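Local coordinates for protein Asp/Glu-specific dipeptidyl-peptidase (Flavobacterium psychrophilum, PDB 5JXF) that removes dipeptides from the N-terminus of oligopeptides, as a serine peptidase of family S46 strictly specific for Asp or Glu at the P1 position, at residues 465-468 against 469-473; 472-475 against 476-480. All blocks are in the same frame, centred on the assembly; numbering follows the deposited sequence.

Contact 1 (465-468 against 469-473)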
ATOM      1  N   LYS A 465       7.836 -16.383  27.095  1.00 88.64           N
ATOM      2  CA  LYS A 465       6.593 -16.168  26.371  1.00 89.22           C
ATOM      3  C   LYS A 465       6.731 -16.690  24.940  1.00 83.26           C
ATOM      4  O   LYS A 465       5.828 -17.354  24.436  1.00 82.71           O
ATOM      5  CB  LYS A 465       6.187 -14.692  26.394  1.00 90.01           C
ATOM      6  CG  LYS A 465       5.861 -14.180  27.795  1.00 90.58           C
ATOM      7  CD  LYS A 465       4.376 -14.349  28.127  1.00 93.22           C
ATOM      8  CE  LYS A 465       4.174 -14.695  29.602  1.00 98.82           C
ATOM      9  NZ  LYS A 465       2.878 -15.390  29.863  1.00103.41           N
ATOM     10  N   VAL A 466       7.867 -16.428  24.295  1.00 86.09           N
ATOM     11  CA  VAL A 466       8.087 -16.978  22.959  1.00 86.15           C
ATOM     12  C   VAL A 466       8.266 -18.506  23.039  1.00 82.96           C
ATOM     13  O   VAL A 466       7.872 -19.223  22.118  1.00 82.28           O
ATOM     14  CB  VAL A 466       9.296 -16.302  22.241  1.00 92.00           C
ATOM     15  CG1 VAL A 466      10.571 -16.519  22.994  1.00 92.69           C
ATOM     16  CG2 VAL A 466       9.457 -16.831  20.833  1.00 91.24           C
ATOM     17  N   PHE A 467       8.818 -19.005  24.145  1.00 82.89           N
ATOM     18  CA  PHE A 467       8.924 -20.458  24.357  1.00 85.62           C
ATOM     19  C   PHE A 467       7.542 -21.085  24.426  1.00 89.05           C
ATOM     20  O   PHE A 467       7.307 -22.168  23.889  1.00 84.78           O
ATOM     21  CB  PHE A 467       9.701 -20.785  25.645  1.00 88.86           C
ATOM     22  CG  PHE A 467       9.606 -22.238  26.077  1.00 91.36           C
ATOM     23  CD1 PHE A 467      10.490 -23.182  25.585  1.00 90.44           C
ATOM     24  CD2 PHE A 467       8.641 -22.651  26.993  1.00 93.08           C
ATOM     25  CE1 PHE A 467      10.405 -24.509  25.984  1.00 94.01           C
ATOM     26  CE2 PHE A 467       8.549 -23.974  27.392  1.00 92.34           C
ATOM     27  CZ  PHE A 467       9.430 -24.907  26.889  1.00 94.82           C
ATOM     28  N   GLU A 468       6.629 -20.395  25.100  1.00 91.08           N
ATOM     29  CA  GLU A 468       5.282 -20.910  25.300  1.00 93.63           C
ATOM     30  C   GLU A 468       4.530 -20.966  23.974  1.00 90.37           C
ATOM     31  O   GLU A 468       3.719 -21.864  23.755  1.00 93.93           O
ATOM     32  CB  GLU A 468       4.545 -20.058  26.343  1.00 94.48           C
ATOM     33  CG  GLU A 468       3.065 -19.813  26.111  1.00102.31           C
ATOM     34  CD  GLU A 468       2.443 -18.984  27.234  1.00108.65           C
ATOM     35  OE1 GLU A 468       3.118 -18.795  28.270  1.00108.24           O
ATOM     36  OE2 GLU A 468       1.282 -18.535  27.092  1.00110.49           O
ATOM     37  N   GLN A 469       4.843 -20.039  23.070  1.00 84.71           N
ATOM     38  CA  GLN A 469       4.143 -19.966  21.792  1.00 84.55           C
ATOM     39  C   GLN A 469       4.728 -20.904  20.724  1.00 84.83           C
ATOM     40  O   GLN A 469       4.000 -21.428  19.885  1.00 92.64           O
ATOM     41  CB  GLN A 469       4.153 -18.527  21.290  1.00 84.74           C
ATOM     42  CG  GLN A 469       3.373 -18.287  20.012  1.00 89.53           C
ATOM     43  CD  GLN A 469       1.874 -18.441  20.185  1.00 94.49           C
ATOM     44  OE1 GLN A 469       1.330 -19.541  20.076  1.00 99.58           O
ATOM     45  NE2 GLN A 469       1.200 -17.333  20.453  1.00 92.03           N
ATOM     46  N   LEU A 470       6.037 -21.121  20.760  1.00 82.29           N
ATOM     47  CA  LEU A 470       6.709 -21.917  19.727  1.00 85.94           C
ATOM     48  C   LEU A 470       6.607 -23.425  19.975  1.00 85.28           C
ATOM     49  O   LEU A 470       6.484 -24.220  19.039  1.00 82.20           O
ATOM     50  CB  LEU A 470       8.184 -21.511  19.619  1.00 77.89           C
ATOM     51  CG  LEU A 470       8.518 -20.504  18.517  1.00 75.91           C
ATOM     52  CD1 LEU A 470       7.480 -19.375  18.467  1.00 74.37           C
ATOM     53  CD2 LEU A 470       9.888 -19.951  18.782  1.00 70.71           C
ATOM     54  N   VAL A 471       6.675 -23.817  21.241  1.00 81.82           N
ATOM     55  CA  VAL A 471       6.502 -25.216  21.598  1.00 88.97           C
ATOM     56  C   VAL A 471       5.076 -25.664  21.265  1.00 94.60           C
ATOM     57  O   VAL A 471       4.855 -26.805  20.849  1.00 97.95           O
ATOM     58  CB  VAL A 471       6.818 -25.449  23.088  1.00 91.81           C
ATOM     59  CG1 VAL A 471       6.463 -26.863  23.503  1.00 94.20           C
ATOM     60  CG2 VAL A 471       8.293 -25.174  23.354  1.00 91.42           C
ATOM     61  N   ALA A 472       4.117 -24.751  21.419  1.00 89.22           N
ATOM     62  CA  ALA A 472       2.748 -25.005  21.001  1.00 90.09           C
ATOM     63  C   ALA A 472       2.685 -25.333  19.506  1.00 90.76           C
ATOM     64  O   ALA A 472       2.010 -26.279  19.103  1.00 94.03           O
ATOM     65  CB  ALA A 472       1.865 -23.814  21.323  1.00 86.78           C
ATOM     66  N   LEU A 473       3.401 -24.567  18.688  1.00 84.06           N
ATOM     67  CA  LEU A 473       3.350 -24.769  17.244  1.00 87.45           C
ATOM     68  C   LEU A 473       3.970 -26.103  16.818  1.00 92.26           C
ATOM     69  O   LEU A 473       3.428 -26.797  15.953  1.00 98.37           O
ATOM     70  CB  LEU A 473       4.047 -23.614  16.526  1.00 87.24           C
ATOM     71  CG  LEU A 473       3.349 -22.253  16.560  1.00 88.61           C
ATOM     72  CD1 LEU A 473       4.313 -21.141  16.123  1.00 86.36           C
ATOM     73  CD2 LEU A 473       2.085 -22.266  15.695  1.00 84.74           C
TER

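Contact 2 (472-475 against 476-480)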
ATOM      1  N   ALA A 472       4.117 -24.751  21.419  1.00 89.22           N
ATOM      2  CA  ALA A 472       2.748 -25.005  21.001  1.00 90.09           C
ATOM      3  C   ALA A 472       2.685 -25.333  19.506  1.00 90.76           C
ATOM      4  O   ALA A 472       2.010 -26.279  19.103  1.00 94.03           O
ATOM      5  CB  ALA A 472       1.865 -23.814  21.323  1.00 86.78           C
ATOM      6  N   LEU A 473       3.401 -24.567  18.688  1.00 84.06           N
ATOM      7  CA  LEU A 473       3.350 -24.769  17.244  1.00 87.45           C
ATOM      8  C   LEU A 473       3.970 -26.103  16.818  1.00 92.26           C
ATOM      9  O   LEU A 473       3.428 -26.797  15.953  1.00 98.37           O
ATOM     10  CB  LEU A 473       4.047 -23.614  16.526  1.00 87.24           C
ATOM     11  CG  LEU A 473       3.349 -22.253  16.560  1.00 88.61           C
ATOM     12  CD1 LEU A 473       4.313 -21.141  16.123  1.00 86.36           C
ATOM     13  CD2 LEU A 473       2.085 -22.266  15.695  1.00 84.74           C
ATOM     14  N   TYR A 474       5.099 -26.454  17.431  1.00 89.76           N
ATOM     15  CA  TYR A 474       5.808 -27.696  17.118  1.00 90.32           C
ATOM     16  C   TYR A 474       4.918 -28.905  17.389  1.00 88.57           C
ATOM     17  O   TYR A 474       4.867 -29.841  16.596  1.00 93.17           O
ATOM     18  CB  TYR A 474       7.113 -27.785  17.926  1.00 91.20           C
ATOM     19  CG  TYR A 474       8.132 -28.798  17.414  1.00 96.17           C
ATOM     20  CD1 TYR A 474       8.030 -29.336  16.139  1.00 97.36           C
ATOM     21  CD2 TYR A 474       9.232 -29.169  18.190  1.00 97.63           C
ATOM     22  CE1 TYR A 474       8.967 -30.248  15.664  1.00 96.32           C
ATOM     23  CE2 TYR A 474      10.179 -30.075  17.722  1.00 97.82           C
ATOM     24  CZ  TYR A 474      10.043 -30.610  16.456  1.00 97.94           C
ATOM     25  OH  TYR A 474      10.982 -31.510  15.981  1.00 92.82           O
ATOM     26  N   ALA A 475       4.206 -28.886  18.504  1.00 85.25           N
ATOM     27  CA  ALA A 475       3.329 -30.006  18.826  1.00 92.61           C
ATOM     28  C   ALA A 475       2.142 -30.087  17.860  1.00 93.36           C
ATOM     29  O   ALA A 475       1.835 -31.157  17.329  1.00 90.27           O
ATOM     30  CB  ALA A 475       2.839 -29.904  20.267  1.00 94.07           C
ATOM     31  N   THR A 476       1.498 -28.951  17.611  1.00 94.32           N
ATOM     32  CA  THR A 476       0.214 -28.959  16.921  1.00 96.66           C
ATOM     33  C   THR A 476       0.329 -28.991  15.396  1.00 93.03           C
ATOM     34  O   THR A 476      -0.513 -29.596  14.737  1.00 93.16           O
ATOM     35  CB  THR A 476      -0.651 -27.735  17.347  1.00 90.45           C
ATOM     36  OG1 THR A 476      -0.091 -26.521  16.837  1.00 87.88           O
ATOM     37  CG2 THR A 476      -0.743 -27.647  18.871  1.00 88.43           C
ATOM     38  N   LYS A 477       1.363 -28.373  14.828  1.00 91.75           N
ATOM     39  CA  LYS A 477       1.434 -28.252  13.365  1.00 93.88           C
ATOM     40  C   LYS A 477       2.565 -29.021  12.676  1.00 92.40           C
ATOM     41  O   LYS A 477       2.567 -29.149  11.449  1.00 93.48           O
ATOM     42  CB  LYS A 477       1.517 -26.777  12.962  1.00 93.65           C
ATOM     43  CG  LYS A 477       0.472 -25.897  13.628  1.00 97.31           C
ATOM     44  CD  LYS A 477      -0.048 -24.811  12.675  1.00 96.91           C
ATOM     45  CE  LYS A 477      -1.511 -25.053  12.308  1.00101.78           C
ATOM     46  NZ  LYS A 477      -1.975 -24.286  11.116  1.00100.57           N
ATOM     47  N   ALA A 478       3.514 -29.538  13.447  1.00 90.89           N
ATOM     48  CA  ALA A 478       4.557 -30.385  12.873  1.00 89.40           C
ATOM     49  C   ALA A 478       4.002 -31.764  12.503  1.00 96.94           C
ATOM     50  O   ALA A 478       3.003 -32.202  13.081  1.00 97.59           O
ATOM     51  CB  ALA A 478       5.712 -30.527  13.840  1.00 88.73           C
ATOM     52  N   PRO A 479       4.652 -32.458  11.546  1.00 97.83           N
ATOM     53  CA  PRO A 479       4.254 -33.822  11.172  1.00 98.99           C
ATOM     54  C   PRO A 479       4.288 -34.766  12.371  1.00 98.20           C
ATOM     55  O   PRO A 479       5.330 -34.939  13.008  1.00 94.62           O
ATOM     56  CB  PRO A 479       5.298 -34.221  10.124  1.00 98.84           C
ATOM     57  CG  PRO A 479       6.460 -33.325  10.383  1.00 93.51           C
ATOM     58  CD  PRO A 479       5.850 -32.029  10.806  1.00 93.24           C
ATOM     59  N   LYS A 480       3.145 -35.377  12.661  1.00101.11           N
ATOM     60  CA  LYS A 480       2.958 -36.084  13.920  1.00101.17           C
ATOM     61  C   LYS A 480       3.766 -37.390  14.016  1.00103.49           C
ATOM     62  O   LYS A 480       4.079 -37.842  15.116  1.00105.80           O
ATOM     63  CB  LYS A 480       1.466 -36.361  14.135  1.00103.64           C
ATOM     64  CG  LYS A 480       1.007 -36.205  15.577  1.00101.55           C
TER

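Contact 1 (465-468 against 469-473)
V471 lays one methyl over a face of the F467 ring, one helical turn back along the chain. V471 CG2 sits 3.7 Å from the centroid of the F467 ring, 23° off the ring normal, a CH-pi contact displaced toward the rim, so that CE1 of F467 is the ring atom nearest to it, at 3.4 Å. The first torsion of F467 turns the ring so that a face lies under V471, with CG anti to the backbone N (chi1 168°) and beside the carbonyl carbon. One residue earlier in each segment, V466 and L470 meet through aliphatic branches that run slantwise to one another: CG2 of V466 lies 3.8 Å from CD2 of L470 and slightly farther from CD1, so the methyl faces both ends of the leucine fork. L470 also touches V411 and N415 of helix 386-415 and the loop residue T416, which F467 touches as well, together with I499. Replacing L470 with an alanine would probably strip V466 CG2 of the leucine methyls that cover it and open a gap toward V411. Beneath these side chains the backbone supplies i to i+4 bonds, from L470 N to V466 O (3.0 Å) and from V471 N to F467 O (3.2 Å), the latter nearly straight at 164°. Paired apolar contacts at i, i+4 spacing, with buried V466, F467 and L470, are those of an amphipathic alpha-helix, here helix 460-477 in the helical part of this S46 peptidase.

Contact 2 (472-475 against 476-480)
T476 folds its side chain back onto A472, four residues earlier, in the last turn of helix 460-477, where the alpha-helix gives way to a loop leading into P479. The carbonyl O of A472 is gripped twice, by T476 N and by T476 OG1, each at 3.1 Å, and the two donors reach it from opposite faces of the carbonyl plane. The hydroxyl gets there because chi1 of 70° tucks OG1 between the backbone N and the carbonyl carbon, satisfying the OH donor within the helix's own backbone. The same turn continues with K477 N, which makes a short bond to L473 O, 2.8 Å long with an N-H...O angle of 158°. The next step is slacker: A478 N gives Y474 O a weak bond of 3.4 Å, as the helical pattern runs out.

Farther out, two neighbouring helices meet the turn. Y474 leans on Y407 of helix 386-415, and the loop follows the same helix, with P479 against V403 and S404. L473 packs on E311 and A315 of helix 295-325, and the amino group of K477 lies in a long, weak ion pair with E311. The closing turn thus packs on both helices, with A478 and Y474 buried and T476 and K477 exposed. Where the chain leaves the helix, the A478 methyl comes up to the edge of the Y474 ring, near its plane, with A478 CB 3.5 Å from Y474 CD1.

Contacts 1 and 2 are successive lengths of helix 460-477, overlapping at A472 and L473, with centres 11 Å apart and both remote from the catalytic and dipeptide-binding sites. Each is partly buried, and each packs against helices 295-325 and 386-415. Contact 1 lies in the body of the helix, where apolar branches and a ring face provide the side-chain contacts and charged K465 and E468 remain exposed. Contact 2 lies at the exit, and its chemistry is more polar: a side-chain hydroxyl supplements the main-chain bonding, and an aromatic residue meets a methyl at its ring edge instead of its face.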